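Local coordinates for nuclear inclusion protein A (Tobacco vein mottling virus, PDB 3MMG), which probably acts as a chymotrypsin-like, 3C-type cysteine protease that cuts the viral polyprotein at specific sites, at residues C19-S24 with G53-T59; H28-L32 with N44-R50; S126-I131 with Q141-T145. The protein carries 3 engineered substitutions. All coordinates share one frame. Residues are numbered along the deposited sequence.

Contact 1. Residues C19-S24 with G53-T59; sequences CLLENS and GELTIKT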
loop_
_atom_site.group_PDB
_atom_site.type_symbol
_atom_site.label_atom_id
_atom_site.label_comp_id
_atom_site.label_asym_id
_atom_site.label_seq_id
_atom_site.Cartn_x
_atom_site.Cartn_y
_atom_site.Cartn_z
ATOM N N CYS A 19 -3.861 3.794 7.180
ATOM C CA CYS A 19 -4.032 5.260 7.157
ATOM C C CYS A 19 -4.800 5.692 5.910
ATOM O O CYS A 19 -4.812 4.981 4.885
ATOM C CB CYS A 19 -2.676 5.955 7.063
ATOM S SG CYS A 19 -1.429 5.523 8.269
ATOM N N LEU A 20 -5.400 6.874 5.977
ATOM C CA LEU A 20 -5.882 7.532 4.760
ATOM C C LEU A 20 -4.850 8.558 4.327
ATOM O O LEU A 20 -4.368 9.336 5.141
ATOM C CB LEU A 20 -7.232 8.227 4.946
ATOM C CG LEU A 20 -8.455 7.438 5.406
ATOM C CD1 LEU A 20 -9.635 8.391 5.600
ATOM C CD2 LEU A 20 -8.812 6.390 4.416
ATOM N N LEU A 21 -4.502 8.545 3.042
ATOM C CA LEU A 21 -3.529 9.484 2.502
ATOM C C LEU A 21 -4.204 10.395 1.471
ATOM O O LEU A 21 -4.858 9.920 0.544
ATOM C CB LEU A 21 -2.346 8.722 1.879
ATOM C CG LEU A 21 -1.638 7.710 2.784
ATOM C CD1 LEU A 21 -0.557 6.979 1.981
ATOM C CD2 LEU A 21 -1.049 8.382 3.984
ATOM N N GLU A 22 -4.088 11.708 1.673
ATOM C CA GLU A 22 -4.657 12.662 0.721
ATOM C C GLU A 22 -3.523 13.560 0.284
ATOM O O GLU A 22 -2.888 14.214 1.114
ATOM C CB GLU A 22 -5.797 13.492 1.343
ATOM C CG GLU A 22 -6.356 14.537 0.359
ATOM C CD GLU A 22 -7.470 15.419 0.915
ATOM O OE1 GLU A 22 -7.756 15.384 2.142
ATOM O OE2 GLU A 22 -8.066 16.166 0.094
ATOM N N ASN A 23 -3.258 13.576 -1.014
ATOM C CA ASN A 23 -2.239 14.434 -1.587
ATOM C C ASN A 23 -2.965 15.455 -2.439
ATOM O O ASN A 23 -3.405 15.134 -3.539
ATOM C CB ASN A 23 -1.275 13.610 -2.439
ATOM C CG ASN A 23 0.005 14.347 -2.721
ATOM O OD1 ASN A 23 0.283 15.371 -2.085
ATOM N ND2 ASN A 23 0.807 13.834 -3.659
ATOM N N SER A 24 -3.095 16.672 -1.905
ATOM C CA SER A 24 -3.978 17.709 -2.462
ATOM C C SER A 24 -3.192 18.770 -3.213
ATOM O O SER A 24 -2.235 19.318 -2.689
ATOM C CB SER A 24 -4.795 18.372 -1.352
ATOM O OG SER A 24 -5.801 19.226 -1.889
ATOM N N GLY A 53 2.284 18.192 -3.865
ATOM C CA GLY A 53 0.978 18.161 -3.212
ATOM C C GLY A 53 1.156 18.318 -1.710
ATOM O O GLY A 53 2.216 17.954 -1.175
ATOM N N GLU A 54 0.131 18.843 -1.036
ATOM C CA GLU A 54 0.101 18.880 0.434
ATOM C C GLU A 54 -0.494 17.577 0.934
ATOM O O GLU A 54 -1.615 17.224 0.562
ATOM C CB GLU A 54 -0.749 20.035 0.963
ATOM C CG GLU A 54 -0.267 21.409 0.575
ATOM C CD GLU A 54 -0.940 22.530 1.372
ATOM O OE1 GLU A 54 -2.084 22.349 1.883
ATOM O OE2 GLU A 54 -0.313 23.611 1.472
ATOM N N LEU A 55 0.251 16.890 1.790
ATOM C CA LEU A 55 -0.101 15.531 2.193
ATOM C C LEU A 55 -0.753 15.561 3.568
ATOM O O LEU A 55 -0.207 16.156 4.501
ATOM C CB LEU A 55 1.161 14.681 2.249
ATOM C CG LEU A 55 0.998 13.221 2.683
ATOM C CD1 LEU A 55 0.174 12.422 1.665
ATOM C CD2 LEU A 55 2.398 12.608 2.850
ATOM N N THR A 56 -1.920 14.942 3.682
ATOM C CA THR A 56 -2.604 14.806 4.974
ATOM C C THR A 56 -2.740 13.322 5.241
ATOM O O THR A 56 -3.103 12.557 4.324
ATOM C CB THR A 56 -3.979 15.498 4.970
ATOM O OG1 THR A 56 -3.790 16.911 4.796
ATOM C CG2 THR A 56 -4.713 15.280 6.309
ATOM N N ILE A 57 -2.409 12.905 6.461
ATOM C CA ILE A 57 -2.412 11.498 6.832
ATOM C C ILE A 57 -3.396 11.312 7.981
ATOM O O ILE A 57 -3.169 11.851 9.076
ATOM C CB ILE A 57 -1.007 11.066 7.270
ATOM C CG1 ILE A 57 -0.008 11.371 6.143
ATOM C CG2 ILE A 57 -1.009 9.573 7.686
ATOM C CD1 ILE A 57 1.219 12.152 6.568
ATOM N N LYS A 58 -4.464 10.554 7.742
ATOM C CA LYS A 58 -5.442 10.274 8.789
ATOM C C LYS A 58 -5.212 8.895 9.365
ATOM O O LYS A 58 -5.126 7.925 8.620
ATOM C CB LYS A 58 -6.879 10.422 8.312
ATOM C CG LYS A 58 -7.882 10.340 9.476
ATOM C CD LYS A 58 -9.279 10.764 9.060
ATOM C CE LYS A 58 -10.205 10.848 10.280
ATOM N NZ LYS A 58 -9.815 11.908 11.298
ATOM N N THR A 59 -5.090 8.830 10.689
ATOM C CA THR A 59 -4.790 7.579 11.382
ATOM C C THR A 59 -5.759 7.348 12.555
ATOM O O THR A 59 -6.469 8.256 12.964
ATOM C CB THR A 59 -3.343 7.570 11.945
ATOM O OG1 THR A 59 -3.301 8.295 13.184
ATOM C CG2 THR A 59 -2.374 8.190 10.966
#

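Contact 2. Residues H28-L32 with N44-R50; sequences HSERL and NQHLFRR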
loop_
_atom_site.group_PDB
_atom_site.type_symbol
_atom_site.label_atom_id
_atom_site.label_comp_id
_atom_site.label_asym_id
_atom_site.label_seq_id
_atom_site.Cartn_x
_atom_site.Cartn_y
_atom_site.Cartn_z
ATOM N N HIS A 28 -6.624 18.933 -8.220
ATOM C CA HIS A 28 -6.509 17.467 -8.132
ATOM C C HIS A 28 -6.221 16.992 -6.722
ATOM O O HIS A 28 -5.371 17.557 -6.042
ATOM C CB HIS A 28 -5.431 16.914 -9.063
ATOM C CG HIS A 28 -5.396 15.414 -9.099
ATOM N ND1 HIS A 28 -6.171 14.672 -9.968
ATOM C CD2 HIS A 28 -4.703 14.515 -8.350
ATOM C CE1 HIS A 28 -5.948 13.383 -9.761
ATOM N NE2 HIS A 28 -5.064 13.261 -8.786
ATOM N N SER A 29 -6.932 15.951 -6.284
ATOM C CA SER A 29 -6.654 15.326 -4.987
ATOM C C SER A 29 -6.410 13.830 -5.198
ATOM O O SER A 29 -7.291 13.122 -5.701
ATOM C CB SER A 29 -7.840 15.539 -4.034
ATOM O OG SER A 29 -7.637 14.913 -2.773
ATOM N N GLU A 30 -5.226 13.356 -4.823
ATOM C CA GLU A 30 -4.908 11.917 -4.861
ATOM C C GLU A 30 -5.341 11.336 -3.517
ATOM O O GLU A 30 -4.859 11.776 -2.496
ATOM C CB GLU A 30 -3.392 11.724 -5.047
ATOM C CG GLU A 30 -2.997 10.577 -5.919
ATOM C CD GLU A 30 -3.160 10.925 -7.374
ATOM O OE1 GLU A 30 -2.284 11.636 -7.957
ATOM O OE2 GLU A 30 -4.186 10.492 -7.923
ATOM N N ARG A 31 -6.282 10.395 -3.507
ATOM C CA ARG A 31 -6.745 9.798 -2.242
ATOM C C ARG A 31 -6.477 8.297 -2.264
ATOM O O ARG A 31 -7.070 7.569 -3.060
ATOM C CB ARG A 31 -8.231 10.055 -2.046
ATOM C CG ARG A 31 -8.602 11.521 -1.971
ATOM C CD ARG A 31 -8.918 11.950 -0.551
ATOM N NE ARG A 31 -9.826 13.081 -0.577
ATOM C CZ ARG A 31 -10.547 13.518 0.453
ATOM N NH1 ARG A 31 -10.472 12.946 1.651
ATOM N NH2 ARG A 31 -11.342 14.555 0.277
ATOM N N LEU A 32 -5.561 7.856 -1.406
ATOM C CA LEU A 32 -5.156 6.452 -1.314
ATOM C C LEU A 32 -5.130 6.009 0.152
ATOM O O LEU A 32 -5.460 6.790 1.057
ATOM C CB LEU A 32 -3.761 6.247 -1.955
ATOM C CG LEU A 32 -3.377 6.736 -3.356
ATOM C CD1 LEU A 32 -2.178 5.937 -3.875
ATOM C CD2 LEU A 32 -4.498 6.601 -4.327
ATOM N N ASN A 44 1.904 3.541 -2.036
ATOM C CA ASN A 44 2.271 3.389 -3.456
ATOM C C ASN A 44 3.180 4.538 -3.896
ATOM O O ASN A 44 2.961 5.677 -3.493
ATOM C CB ASN A 44 1.037 3.431 -4.350
ATOM C CG ASN A 44 0.055 2.314 -4.054
ATOM O OD1 ASN A 44 -0.869 2.500 -3.274
ATOM N ND2 ASN A 44 0.280 1.137 -4.640
ATOM N N GLN A 45 4.181 4.258 -4.739
ATOM C CA GLN A 45 4.909 5.375 -5.409
ATOM C C GLN A 45 3.991 6.338 -6.146
ATOM O O GLN A 45 4.230 7.557 -6.135
ATOM C CB GLN A 45 5.977 4.871 -6.390
ATOM C CG GLN A 45 7.190 4.297 -5.681
ATOM C CD GLN A 45 8.262 3.862 -6.643
ATOM O OE1 GLN A 45 8.255 4.267 -7.790
ATOM N NE2 GLN A 45 9.189 3.040 -6.177
ATOM N N HIS A 46 2.920 5.821 -6.733
ATOM C CA HIS A 46 2.024 6.648 -7.536
ATOM C C HIS A 46 1.195 7.674 -6.755
ATOM O O HIS A 46 0.538 8.532 -7.353
ATOM C CB HIS A 46 1.166 5.808 -8.477
ATOM C CG HIS A 46 -0.058 5.200 -7.860
ATOM N ND1 HIS A 46 -0.104 3.876 -7.475
ATOM C CD2 HIS A 46 -1.310 5.691 -7.671
ATOM C CE1 HIS A 46 -1.321 3.589 -7.038
ATOM N NE2 HIS A 46 -2.076 4.670 -7.154
ATOM N N LEU A 47 1.261 7.603 -5.426
ATOM C CA LEU A 47 0.754 8.677 -4.580
ATOM C C LEU A 47 1.418 10.010 -4.947
ATOM O O LEU A 47 0.802 11.059 -4.808
ATOM C CB LEU A 47 1.011 8.367 -3.099
ATOM C CG LEU A 47 0.700 9.459 -2.064
ATOM C CD1 LEU A 47 -0.809 9.739 -2.034
ATOM C CD2 LEU A 47 1.210 8.962 -0.738
ATOM N N PHE A 48 2.655 9.966 -5.431
ATOM C CA PHE A 48 3.401 11.189 -5.741
ATOM C C PHE A 48 3.602 11.424 -7.234
ATOM O O PHE A 48 4.565 12.085 -7.644
ATOM C CB PHE A 48 4.724 11.191 -4.995
ATOM C CG PHE A 48 4.558 11.058 -3.513
ATOM C CD1 PHE A 48 4.931 9.889 -2.863
ATOM C CD2 PHE A 48 3.996 12.091 -2.776
ATOM C CE1 PHE A 48 4.758 9.760 -1.477
ATOM C CE2 PHE A 48 3.813 11.978 -1.401
ATOM C CZ PHE A 48 4.195 10.820 -0.752
ATOM N N ARG A 49 2.685 10.894 -8.035
ATOM C CA ARG A 49 2.651 11.164 -9.475
ATOM C C ARG A 49 2.752 12.652 -9.774
ATOM O O ARG A 49 3.478 13.064 -10.688
ATOM C CB ARG A 49 1.335 10.683 -10.050
ATOM C CG ARG A 49 1.292 9.231 -10.328
ATOM C CD ARG A 49 -0.003 8.896 -11.023
ATOM N NE ARG A 49 -1.204 9.182 -10.240
ATOM C CZ ARG A 49 -2.408 8.718 -10.569
ATOM N NH1 ARG A 49 -2.543 7.962 -11.647
ATOM N NH2 ARG A 49 -3.473 9.002 -9.840
ATOM N N ARG A 50 1.995 13.444 -9.016
ATOM C CA ARG A 50 2.011 14.892 -9.140
ATOM C C ARG A 50 2.924 15.470 -8.072
ATOM O O ARG A 50 2.790 15.156 -6.884
ATOM C CB ARG A 50 0.605 15.470 -8.996
ATOM C CG ARG A 50 -0.415 14.869 -9.930
ATOM C CD ARG A 50 -1.589 15.819 -10.133
ATOM N NE ARG A 50 -2.469 15.366 -11.209
ATOM C CZ ARG A 50 -3.141 16.173 -12.027
ATOM N NH1 ARG A 50 -3.043 17.496 -11.914
ATOM N NH2 ARG A 50 -3.913 15.654 -12.972
HETATM O O HOH W 1 0.127 12.801 -6.822
#

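Contact 3. Residues S126-I131 with Q141-T145; sequences SESSHI and QHWIT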
loop_
_atom_site.group_PDB
_atom_site.type_symbol
_atom_site.label_atom_id
_atom_site.label_comp_id
_atom_site.label_asym_id
_atom_site.label_seq_id
_atom_site.Cartn_x
_atom_site.Cartn_y
_atom_site.Cartn_z
ATOM N N SER A 126 -12.320 -7.955 3.007
ATOM C CA SER A 126 -13.000 -8.396 1.781
ATOM C C SER A 126 -13.105 -9.913 1.728
ATOM O O SER A 126 -12.605 -10.628 2.608
ATOM C CB SER A 126 -12.216 -7.970 0.541
ATOM O OG SER A 126 -11.032 -8.758 0.396
ATOM N N GLU A 127 -13.762 -10.417 0.669
ATOM C CA GLU A 127 -13.662 -11.860 0.382
ATOM C C GLU A 127 -12.221 -12.201 0.042
ATOM O O GLU A 127 -11.440 -11.335 -0.392
ATOM C CB GLU A 127 -14.549 -12.225 -0.820
ATOM C CG GLU A 127 -16.030 -12.359 -0.498
ATOM C CD GLU A 127 -16.755 -13.059 -1.624
ATOM O OE1 GLU A 127 -16.972 -12.428 -2.684
ATOM O OE2 GLU A 127 -17.099 -14.244 -1.448
ATOM N N SER A 128 -11.873 -13.476 0.198
ATOM C CA SER A 128 -10.502 -13.900 -0.131
ATOM C C SER A 128 -10.399 -14.172 -1.625
ATOM O O SER A 128 -11.382 -14.562 -2.267
ATOM C CB SER A 128 -10.065 -15.154 0.645
ATOM O OG SER A 128 -10.777 -16.305 0.226
ATOM N N SER A 129 -9.193 -14.018 -2.157
ATOM C CA SER A 129 -8.962 -14.220 -3.581
ATOM C C SER A 129 -7.746 -15.083 -3.856
ATOM O O SER A 129 -6.746 -15.026 -3.150
ATOM C CB SER A 129 -8.739 -12.869 -4.263
ATOM O OG SER A 129 -8.500 -13.011 -5.665
ATOM N N HIS A 130 -7.845 -15.862 -4.925
ATOM C CA HIS A 130 -6.683 -16.518 -5.484
ATOM C C HIS A 130 -5.813 -15.440 -6.099
ATOM O O HIS A 130 -6.302 -14.331 -6.387
ATOM C CB HIS A 130 -7.116 -17.544 -6.544
ATOM C CG HIS A 130 -8.200 -18.441 -6.053
ATOM N ND1 HIS A 130 -8.007 -19.336 -5.018
ATOM C CD2 HIS A 130 -9.500 -18.553 -6.409
ATOM C CE1 HIS A 130 -9.136 -19.975 -4.774
ATOM N NE2 HIS A 130 -10.066 -19.498 -5.585
ATOM N N ILE A 131 -4.530 -15.761 -6.278
ATOM C CA ILE A 131 -3.578 -14.787 -6.864
ATOM C C ILE A 131 -2.747 -15.422 -7.954
ATOM O O ILE A 131 -2.566 -16.652 -7.963
ATOM C CB ILE A 131 -2.687 -14.147 -5.797
ATOM C CG1 ILE A 131 -1.857 -15.204 -5.046
ATOM C CG2 ILE A 131 -3.592 -13.425 -4.752
ATOM C CD1 ILE A 131 -0.787 -14.626 -4.084
ATOM N N GLN A 141 -1.961 -10.603 -9.805
ATOM C CA GLN A 141 -3.384 -10.407 -10.062
ATOM C C GLN A 141 -4.238 -10.877 -8.865
ATOM O O GLN A 141 -3.907 -11.874 -8.190
ATOM C CB GLN A 141 -3.806 -11.155 -11.334
ATOM C CG GLN A 141 -5.214 -10.784 -11.805
ATOM C CD GLN A 141 -5.575 -11.396 -13.151
ATOM O OE1 GLN A 141 -4.772 -12.111 -13.748
ATOM N NE2 GLN A 141 -6.778 -11.106 -13.631
ATOM N N HIS A 142 -5.329 -10.155 -8.614
ATOM C CA HIS A 142 -6.336 -10.597 -7.658
ATOM C C HIS A 142 -7.715 -10.240 -8.212
ATOM O O HIS A 142 -7.828 -9.463 -9.179
ATOM C CB HIS A 142 -6.087 -9.989 -6.242
ATOM C CG HIS A 142 -6.371 -8.517 -6.139
ATOM N ND1 HIS A 142 -7.642 -8.021 -5.947
ATOM C CD2 HIS A 142 -5.546 -7.439 -6.153
ATOM C CE1 HIS A 142 -7.594 -6.701 -5.878
ATOM N NE2 HIS A 142 -6.337 -6.320 -6.008
ATOM N N TRP A 143 -8.747 -10.840 -7.616
ATOM C CA TRP A 143 -10.129 -10.676 -8.083
ATOM C C TRP A 143 -11.091 -9.987 -7.094
ATOM O O TRP A 143 -12.307 -10.171 -7.199
ATOM C CB TRP A 143 -10.685 -12.024 -8.555
ATOM C CG TRP A 143 -10.075 -12.443 -9.882
ATOM C CD1 TRP A 143 -10.605 -12.232 -11.130
ATOM C CD2 TRP A 143 -8.815 -13.102 -10.087
ATOM N NE1 TRP A 143 -9.753 -12.730 -12.094
ATOM C CE2 TRP A 143 -8.647 -13.262 -11.482
ATOM C CE3 TRP A 143 -7.812 -13.571 -9.230
ATOM C CZ2 TRP A 143 -7.519 -13.888 -12.032
ATOM C CZ3 TRP A 143 -6.681 -14.202 -9.780
ATOM C CH2 TRP A 143 -6.549 -14.342 -11.173
ATOM N N ILE A 144 -10.551 -9.186 -6.173
ATOM C CA ILE A 144 -11.362 -8.477 -5.172
ATOM C C ILE A 144 -11.815 -7.148 -5.775
ATOM O O ILE A 144 -10.999 -6.382 -6.282
ATOM C CB ILE A 144 -10.560 -8.218 -3.867
ATOM C CG1 ILE A 144 -10.049 -9.549 -3.277
ATOM C CG2 ILE A 144 -11.415 -7.412 -2.828
ATOM C CD1 ILE A 144 -8.883 -9.425 -2.284
ATOM N N THR A 145 -13.120 -6.908 -5.721
ATOM C CA THR A 145 -13.711 -5.636 -6.159
ATOM C C THR A 145 -13.027 -4.435 -5.493
ATOM O O THR A 145 -12.896 -4.387 -4.268
ATOM C CB THR A 145 -15.244 -5.624 -5.882
ATOM O OG1 THR A 145 -15.875 -6.608 -6.705
ATOM C CG2 THR A 145 -15.863 -4.236 -6.160
#

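Contact 1. Residues C19-S24 with G53-T59
Strands 19-24 and 54-59 pair as antiparallel neighbours in the first of the two beta-barrel-like sheets of this 3C-type protease. Their axes come within 4.6 Å and their directions differ by 164°. Three hydrogen-bonded pairs set the register: Leu20 with Lys58, Glu22 with Thr56 and Ser24 with Glu54. Each gives two backbone bonds. Leu20 N to Lys58 O is 2.9 Å, Thr56 N to Glu22 O is 2.8 Å, and Ser24 N to Glu54 O is 2.9 Å. The non-hydrogen-bonded pairs, Leu21 with Ile57 and Asn23 with Leu55, lie between them. Their side chains turn to the buried face, where Leu21 CD2 meets Ile57 CG1 at 3.8 Å. Asn23 OD1 lies 3.1 Å from Gly53 CA, close to where a CB would stand. Asn23 ND2 bonds to Leu47 O. The other face carries Leu20, Glu22, Ser24, Glu54, Thr56 and Lys58 and is more open. There Lys58 forms a salt bridge with Glu63. Strand 28-37 flanks 19-24 on its far edge, and strand 62-68 flanks 54-59. Leu21 also packs on Ile41 and Ala43 of strand 40-43.

Contact 2. Residues H28-L32 with N44-R50
Glu30 is the main side chain joining strand 28-32 to the 44-50 turn. Its off-well chi1 of -143° and p chi2 bring Glu30 OE2 to 2.5 Å from Arg49 NH2, a salt bridge. Arg49 also pairs with Glu217. The t chi1 of His28 carries its ring to Glu30, where NE2 donates to OE2 at 3.0 Å. The Arg50 guanidinium lies flat on the His28 ring, centres 4.1 Å apart and planes at 3°. A water bridges Glu30 OE1 (2.9 Å), Leu47 O (2.7 Å) and Arg50 N (3.0 Å). Leu32 CD1 lies 4.1 Å from Leu47 CB and 3.5 Å from His46 NE2. His46 ND1 is hydrogen-bonded to Asp81, and NE2 to a polar side chain of the bound peptide; an aromatic side chain of that peptide stacks on the ring. The His46-Asp81 pair is consistent with the catalytic His and Asp of a 3C-type protease, with Ala151 probably in the nucleophile's place. Strand 18-25 bonds to 28-32; Phe48, pointing away, packs on strands 74-76 and 83-86.

Contact 3. Residues S126-I131 with Q141-T145
One hydrogen bond crosses between 126-131 and 141-145: Trp143 N donates to Ser129 OG at 2.9 Å. Ser129 OG in turn donates to His130 O at 2.7 Å, so the hydroxyl links the two segments in place of a backbone pair. Within single segments, Ser126 OG donates to Glu127 O at 2.7 Å, and Ile144 N to His142 ND1 at 3.1 Å. The latter ties the His142 ring to the chain as it leaves the strand. A CA-H...O contact, Ile131 CA to Gln141 O at 3.2 Å, marks the end where the backbones run closest.

Van der Waals packing supplies the rest. Ile144 points toward the other segment and fills the gap beside the serines: its CD1 is 3.5 Å from Ser126 OG, and its CG1 is 3.7 Å from Ser129 CB. The Trp143 ring offers its edge, with CE3 3.3 Å from His130 O and CZ3 4.3 Å from Ile131 CA.

Strand 109-116 flanks 126-131, while strand 177-181 flanks 139-142. The His142 ring reaches His167, to which its NE2 is hydrogen-bonded. The two segments run about 162° apart in direction and diverge past His142. This is the frayed open end of a beta hairpin, 121-133 with 139-142, in the second, six-stranded antiparallel barrel of the chymotrypsin-like fold.

Overall arrangement
From the N terminus, strand 19-24 comes first, then 28-32 beside it in the same sheet. Contact 2 closes the loop between 28-32 and 44-50. Contact 1 closes later, when 53-59 pairs back with 19-24, so contact 2 is nested inside its loop. The two touch through backbone hydrogen bonds between neighbouring strands: Leu21 N lies 2.8 Å from Leu32 O, and Asn23 N 2.8 Å from Glu30 O. Together they tie the first sheet to the turn that carries His46. Contact 3 follows in series and closes a short hairpin in the second barrel. Its centre lies about 26 Å from that of contact 1 and about 23 Å from that of contact 2, without touching either.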